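PDB 5L6G: xylooligosaccharide oxidase from Myceliophthora thermophila, which oxidises the C1 hydroxyl of xylooligosaccharides and related sugars to lactones, passing the electrons through a bicovalently bound FAD to molecular oxygen and releasing hydrogen peroxide. Local coordinates for residues Ile183-Val188 against Ser222-Thr227; Leu206-Arg211 against Asp471-Ile476. All blocks are in the same frame, centred on the assembly; numbering follows the deposited sequence.

Overall arrangement
Helix 204-213 links the two contacts: it packs on the strands of contact 1 and supplies one side of contact 2. Contact 1 pairs two antiparallel strands of the FAD-binding domain; contact 2 fastens that helix to helix 470-480, in the C-terminal berberine-bridge-like region. The two centres lie about 17 Å apart, yet the parts touch directly, F207 packing on I183, T184 and S185, and L210 on V188. Contact 1 is partly buried: I183, A186, F223 and F225 are buried on one face of the sheet, while S185, D187, S222 and R224 form a polar, partly exposed face. Contact 2 is mostly buried and has no hydrogen bond across it; a cation-pi stack and aliphatic packing join the helices.

Contact 1: Ile183-Val188 against Ser222-Thr227; sequences ITSADV and SFRFKT
S222 faces D187 as an antiparallel hydrogen-bonded pair: its carbonyl O takes the D187 N-H at 2.8 Å, with a weak return bond from S222 N. F223, opposite A186, turns its side chain, about 5 Å from the bound FAD, to the buried face, where I183 CD1 comes to the ring edge at 3.9 Å from CE2. R224 meets both T184 and S185, a classic beta bulge: its O takes a bond from T184 N at 2.9 Å and a weak one from S185 N, while its own N gives to S185 O. Bends at chi2 and chi3 (73° and 45°) bring NE back toward S185. NE and NH2 share S185 OG, 2.8 Å from NE, in the guanidinium plane. NH2 and NH1 also reach D187 OD1 and OD2, a salt bridge with two weak hydrogen bonds, 3.0 Å from NH2 to OD1, which T197 OG1 also bonds. F225 brings CE1 within 3.4 Å of I183 CG1, and a water joins K226 NZ to T184 OG1. In this PCMH-type FAD-binding domain F223 and F225 rest on helix 160-165, while I183 and A186 meet helix 204-213; strand 219-229 pairs onward with 127-129, and 183-189 with 195-199.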
loop_
_atom_site.group_PDB
_atom_site.type_symbol
_atom_site.label_atom_id
_atom_site.label_comp_id
_atom_site.label_asym_id
_atom_site.label_seq_id
_atom_site.Cartn_x
_atom_site.Cartn_y
_atom_site.Cartn_z
ATOM N N ILE A 183 8.040 5.752 9.800
ATOM C CA ILE A 183 7.264 6.499 10.769
ATOM C C ILE A 183 8.010 6.485 12.104
ATOM O O ILE A 183 8.356 5.417 12.626
ATOM C CB ILE A 183 5.852 5.924 10.967
ATOM C CG1 ILE A 183 5.074 5.965 9.650
ATOM C CG2 ILE A 183 5.142 6.715 12.061
ATOM C CD1 ILE A 183 3.735 5.245 9.706
ATOM N N THR A 184 8.276 7.667 12.648
ATOM C CA THR A 184 8.876 7.758 13.981
ATOM C C THR A 184 7.849 8.165 15.045
ATOM O O THR A 184 8.009 7.828 16.215
ATOM C CB THR A 184 10.103 8.697 14.006
ATOM O OG1 THR A 184 10.747 8.604 15.279
ATOM C CG2 THR A 184 9.711 10.120 13.772
ATOM N N SER A 185 6.818 8.897 14.649
ATOM C CA SER A 185 5.714 9.195 15.551
ATOM C C SER A 185 4.485 9.638 14.765
ATOM O O SER A 185 4.572 9.997 13.592
ATOM C CB SER A 185 6.107 10.256 16.592
ATOM O OG SER A 185 6.237 11.536 15.998
ATOM N N ALA A 186 3.340 9.611 15.428
ATOM C CA ALA A 186 2.091 10.026 14.816
ATOM C C ALA A 186 1.213 10.648 15.885
ATOM O O ALA A 186 1.169 10.146 17.007
ATOM C CB ALA A 186 1.369 8.838 14.211
ATOM N N ASP A 187 0.523 11.725 15.530
ATOM C CA ASP A 187 -0.526 12.265 16.373
ATOM C C ASP A 187 -1.839 11.688 15.889
ATOM O O ASP A 187 -2.105 11.672 14.685
ATOM C CB ASP A 187 -0.568 13.779 16.293
ATOM C CG ASP A 187 0.720 14.431 16.768
ATOM O OD1 ASP A 187 1.456 13.833 17.584
ATOM O OD2 ASP A 187 1.003 15.531 16.286
ATOM N N VAL A 188 -2.654 11.200 16.812
ATOM C CA VAL A 188 -3.834 10.455 16.467
ATOM C C VAL A 188 -5.048 10.991 17.192
ATOM O O VAL A 188 -4.979 11.288 18.387
ATOM C CB VAL A 188 -3.670 8.957 16.844
ATOM C CG1 VAL A 188 -4.795 8.122 16.237
ATOM C CG2 VAL A 188 -2.294 8.455 16.409
ATOM N N SER A 222 -1.182 13.785 12.099
ATOM C CA SER A 222 0.132 14.229 11.702
ATOM C C SER A 222 1.053 13.046 11.819
ATOM O O SER A 222 0.914 12.252 12.760
ATOM C CB SER A 222 0.633 15.371 12.580
ATOM O OG SER A 222 1.876 15.861 12.087
ATOM N N PHE A 223 1.944 12.903 10.831
ATOM C CA PHE A 223 3.027 11.927 10.850
ATOM C C PHE A 223 4.353 12.640 11.027
ATOM O O PHE A 223 4.533 13.732 10.510
ATOM C CB PHE A 223 3.147 11.194 9.495
ATOM C CG PHE A 223 2.014 10.279 9.182
ATOM C CD1 PHE A 223 0.874 10.759 8.565
ATOM C CD2 PHE A 223 2.077 8.930 9.497
ATOM C CE1 PHE A 223 -0.174 9.910 8.267
ATOM C CE2 PHE A 223 1.029 8.073 9.196
ATOM C CZ PHE A 223 -0.104 8.556 8.578
ATOM N N ARG A 224 5.294 12.004 11.722
ATOM C CA ARG A 224 6.709 12.364 11.589
ATOM C C ARG A 224 7.418 11.191 10.989
ATOM O O ARG A 224 7.258 10.051 11.447
ATOM C CB ARG A 224 7.394 12.687 12.916
ATOM C CG ARG A 224 7.477 14.154 13.232
ATOM C CD ARG A 224 6.127 14.669 13.616
ATOM N NE ARG A 224 5.470 13.753 14.536
ATOM C CZ ARG A 224 4.193 13.851 14.909
ATOM N NH1 ARG A 224 3.438 14.872 14.479
ATOM N NH2 ARG A 224 3.700 12.945 15.757
ATOM N N PHE A 225 8.205 11.472 9.964
ATOM C CA PHE A 225 8.952 10.456 9.277
ATOM C C PHE A 225 10.427 10.760 9.424
ATOM O O PHE A 225 10.859 11.887 9.192
ATOM C CB PHE A 225 8.599 10.459 7.786
ATOM C CG PHE A 225 7.307 9.761 7.459
ATOM C CD1 PHE A 225 7.284 8.397 7.192
ATOM C CD2 PHE A 225 6.135 10.466 7.387
ATOM C CE1 PHE A 225 6.095 7.747 6.880
ATOM C CE2 PHE A 225 4.945 9.832 7.088
ATOM C CZ PHE A 225 4.922 8.469 6.829
ATOM N N LYS A 226 11.197 9.748 9.796
ATOM C CA LYS A 226 12.631 9.770 9.557
ATOM C C LYS A 226 12.882 9.716 8.043
ATOM O O LYS A 226 12.010 9.315 7.251
ATOM C CB LYS A 226 13.303 8.581 10.239
ATOM C CG LYS A 226 13.536 8.797 11.722
ATOM C CD LYS A 226 13.955 7.513 12.442
ATOM C CE LYS A 226 14.361 7.821 13.884
ATOM N NZ LYS A 226 14.467 6.584 14.732
ATOM N N THR A 227 14.093 10.106 7.652
ATOM C CA THR A 227 14.469 10.076 6.257
ATOM C C THR A 227 15.888 9.548 6.113
ATOM O O THR A 227 16.662 9.572 7.065
ATOM C CB THR A 227 14.410 11.480 5.626
ATOM O OG1 THR A 227 15.390 12.340 6.241
ATOM C CG2 THR A 227 13.037 12.076 5.763
HETATM O O HOH W 1 11.989 5.688 15.178
#

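Contact 2: Leu206-Arg211 against Asp471-Ile476; sequences LFWALR and DRLRRI
W208 and R472 meet face to face: the guanidinium lies flat over the indole, the planes 15° apart. R472 CZ sits 3.8 Å from the centroid of the five-membered ring and nearly on its normal, a cation-pi contact, with NH1 over the same face, offset toward the rim. The aliphatic part of the arginine continues the cover, CD standing 3.7 Å above the centre of the six-membered ring as a CH-pi contact. NH1 and W208 NE1 come close, but both are donors and do not bond.

L473 and I476 complete the first shell. L473 CD2 touches W208 CZ3 at 3.6 Å and I476 CD1 touches CE3 at 3.7 Å, both approaching the ring obliquely. The same two methyls also reach A209 CB, at 3.9 Å from L473 CD2. A209 and L473 are where the backbones come nearest, with CA atoms 6.2 Å apart.

Two features put the stacked groups in place. W208 CG is anti to its backbone N (chi1 -179°), and the R472 chain runs extended from CG to NE, carrying the guanidinium across to the indole. R472 NH2 then makes a salt bridge to D205 OD1, one turn before A209 on the indole's own helix, so the charge is anchored while its face lies on the ring.

The short helical segments run at 120° to each other with axes 10.3 Å apart, a spacing bridged by side chains. F217 packs against both A209 and L473, and S398 OG bonds A209 O. L206, F207 and L210 of helix 204-213 pack on strand 195-199; the helix therefore lies between the FAD-domain sheet and the C-terminal helix.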
loop_
_atom_site.group_PDB
_atom_site.type_symbol
_atom_site.label_atom_id
_atom_site.label_comp_id
_atom_site.label_asym_id
_atom_site.label_seq_id
_atom_site.Cartn_x
_atom_site.Cartn_y
_atom_site.Cartn_z
ATOM N N LEU A 206 -0.402 1.380 20.692
ATOM C CA LEU A 206 -1.018 2.084 19.577
ATOM C C LEU A 206 -0.004 2.251 18.453
ATOM O O LEU A 206 -0.334 2.071 17.288
ATOM C CB LEU A 206 -1.545 3.454 20.031
ATOM C CG LEU A 206 -2.008 4.403 18.921
ATOM C CD1 LEU A 206 -3.064 3.749 18.048
ATOM C CD2 LEU A 206 -2.542 5.693 19.519
ATOM N N PHE A 207 1.231 2.581 18.806
ATOM C CA PHE A 207 2.276 2.725 17.804
ATOM C C PHE A 207 2.453 1.409 17.056
ATOM O O PHE A 207 2.528 1.380 15.831
ATOM C CB PHE A 207 3.581 3.147 18.460
ATOM C CG PHE A 207 4.576 3.701 17.493
ATOM C CD1 PHE A 207 4.212 4.728 16.635
ATOM C CD2 PHE A 207 5.856 3.216 17.442
ATOM C CE1 PHE A 207 5.122 5.260 15.736
ATOM C CE2 PHE A 207 6.780 3.747 16.546
ATOM C CZ PHE A 207 6.402 4.771 15.695
ATOM N N TRP A 208 2.476 0.315 17.806
ATOM C CA TRP A 208 2.509 -1.026 17.217
ATOM C C TRP A 208 1.296 -1.245 16.305
ATOM O O TRP A 208 1.460 -1.608 15.143
ATOM C CB TRP A 208 2.581 -2.088 18.332
ATOM C CG TRP A 208 2.643 -3.505 17.831
ATOM C CD1 TRP A 208 3.754 -4.223 17.544
ATOM C CD2 TRP A 208 1.529 -4.368 17.565
ATOM N NE1 TRP A 208 3.411 -5.487 17.118
ATOM C CE2 TRP A 208 2.047 -5.592 17.114
ATOM C CE3 TRP A 208 0.143 -4.217 17.661
ATOM C CZ2 TRP A 208 1.232 -6.658 16.766
ATOM C CZ3 TRP A 208 -0.663 -5.276 17.325
ATOM C CH2 TRP A 208 -0.122 -6.478 16.874
ATOM N N ALA A 209 0.086 -0.986 16.802
ATOM C CA ALA A 209 -1.122 -1.228 16.001
ATOM C C ALA A 209 -1.186 -0.350 14.738
ATOM O O ALA A 209 -1.551 -0.826 13.658
ATOM C CB ALA A 209 -2.381 -1.062 16.840
ATOM N N LEU A 210 -0.784 0.914 14.853
ATOM C CA LEU A 210 -0.768 1.819 13.708
ATOM C C LEU A 210 0.090 1.330 12.565
ATOM O O LEU A 210 -0.231 1.576 11.393
ATOM C CB LEU A 210 -0.222 3.198 14.089
ATOM C CG LEU A 210 -1.088 4.083 14.970
ATOM C CD1 LEU A 210 -0.320 5.361 15.292
ATOM C CD2 LEU A 210 -2.416 4.384 14.297
ATOM N N ARG A 211 1.199 0.685 12.917
ATOM C CA ARG A 211 2.226 0.391 11.969
ATOM C C ARG A 211 1.972 -0.931 11.274
ATOM O O ARG A 211 2.775 -1.865 11.385
ATOM C CB ARG A 211 3.608 0.481 12.638
ATOM C CG ARG A 211 4.023 1.941 12.654
ATOM C CD ARG A 211 4.902 2.328 13.784
ATOM N NE ARG A 211 6.187 1.663 13.840
ATOM C CZ ARG A 211 6.517 0.720 14.712
ATOM N NH1 ARG A 211 5.624 0.231 15.574
ATOM N NH2 ARG A 211 7.759 0.244 14.710
ATOM N N ASP A 471 -4.651 -11.293 16.820
ATOM C CA ASP A 471 -5.226 -11.373 18.174
ATOM C C ASP A 471 -4.887 -10.130 19.004
ATOM O O ASP A 471 -5.756 -9.547 19.642
ATOM C CB ASP A 471 -4.826 -12.670 18.876
ATOM C CG ASP A 471 -5.632 -13.881 18.373
ATOM O OD1 ASP A 471 -6.643 -13.687 17.649
ATOM O OD2 ASP A 471 -5.265 -15.036 18.695
ATOM N N ARG A 472 -3.640 -9.692 18.957
ATOM C CA ARG A 472 -3.257 -8.485 19.679
ATOM C C ARG A 472 -3.938 -7.248 19.089
ATOM O O ARG A 472 -4.419 -6.383 19.830
ATOM C CB ARG A 472 -1.747 -8.315 19.680
ATOM C CG ARG A 472 -1.314 -7.081 20.434
ATOM C CD ARG A 472 0.186 -7.012 20.500
ATOM N NE ARG A 472 0.638 -5.771 21.122
ATOM C CZ ARG A 472 1.893 -5.334 21.070
ATOM N NH1 ARG A 472 2.817 -6.031 20.422
ATOM N NH2 ARG A 472 2.218 -4.196 21.654
ATOM N N LEU A 473 -4.019 -7.182 17.764
ATOM C CA LEU A 473 -4.773 -6.105 17.109
ATOM C C LEU A 473 -6.214 -6.023 17.606
ATOM O O LEU A 473 -6.724 -4.928 17.804
ATOM C CB LEU A 473 -4.792 -6.255 15.588
ATOM C CG LEU A 473 -3.498 -5.851 14.856
ATOM C CD1 LEU A 473 -3.581 -6.257 13.410
ATOM C CD2 LEU A 473 -3.256 -4.363 14.972
ATOM N N ARG A 474 -6.868 -7.172 17.765
ATOM C CA ARG A 474 -8.259 -7.193 18.254
ATOM C C ARG A 474 -8.347 -6.690 19.694
ATOM O O ARG A 474 -9.306 -6.004 20.074
ATOM C CB ARG A 474 -8.856 -8.591 18.143
ATOM C CG ARG A 474 -9.072 -9.030 16.712
ATOM C CD ARG A 474 -9.922 -10.277 16.607
ATOM N NE ARG A 474 -11.283 -10.023 17.093
ATOM C CZ ARG A 474 -12.193 -10.965 17.320
ATOM N NH1 ARG A 474 -11.903 -12.246 17.114
ATOM N NH2 ARG A 474 -13.403 -10.627 17.764
ATOM N N ARG A 475 -7.335 -7.006 20.492
ATOM C CA ARG A 475 -7.310 -6.537 21.872
ATOM C C ARG A 475 -7.155 -5.027 21.936
ATOM O O ARG A 475 -7.865 -4.373 22.683
ATOM C CB ARG A 475 -6.228 -7.244 22.681
ATOM C CG ARG A 475 -6.540 -8.713 22.913
ATOM C CD ARG A 475 -5.674 -9.335 23.989
ATOM N NE ARG A 475 -4.253 -9.333 23.617
ATOM C CZ ARG A 475 -3.650 -10.257 22.874
ATOM N NH1 ARG A 475 -4.323 -11.291 22.379
ATOM N NH2 ARG A 475 -2.348 -10.142 22.625
ATOM N N ILE A 476 -6.241 -4.480 21.140
ATOM C CA ILE A 476 -6.031 -3.029 21.101
ATOM C C ILE A 476 -7.270 -2.346 20.531
ATOM O O ILE A 476 -7.654 -1.265 20.953
ATOM C CB ILE A 476 -4.754 -2.663 20.306
ATOM C CG1 ILE A 476 -3.529 -3.209 21.030
ATOM C CG2 ILE A 476 -4.574 -1.161 20.197
ATOM C CD1 ILE A 476 -2.271 -3.169 20.209
#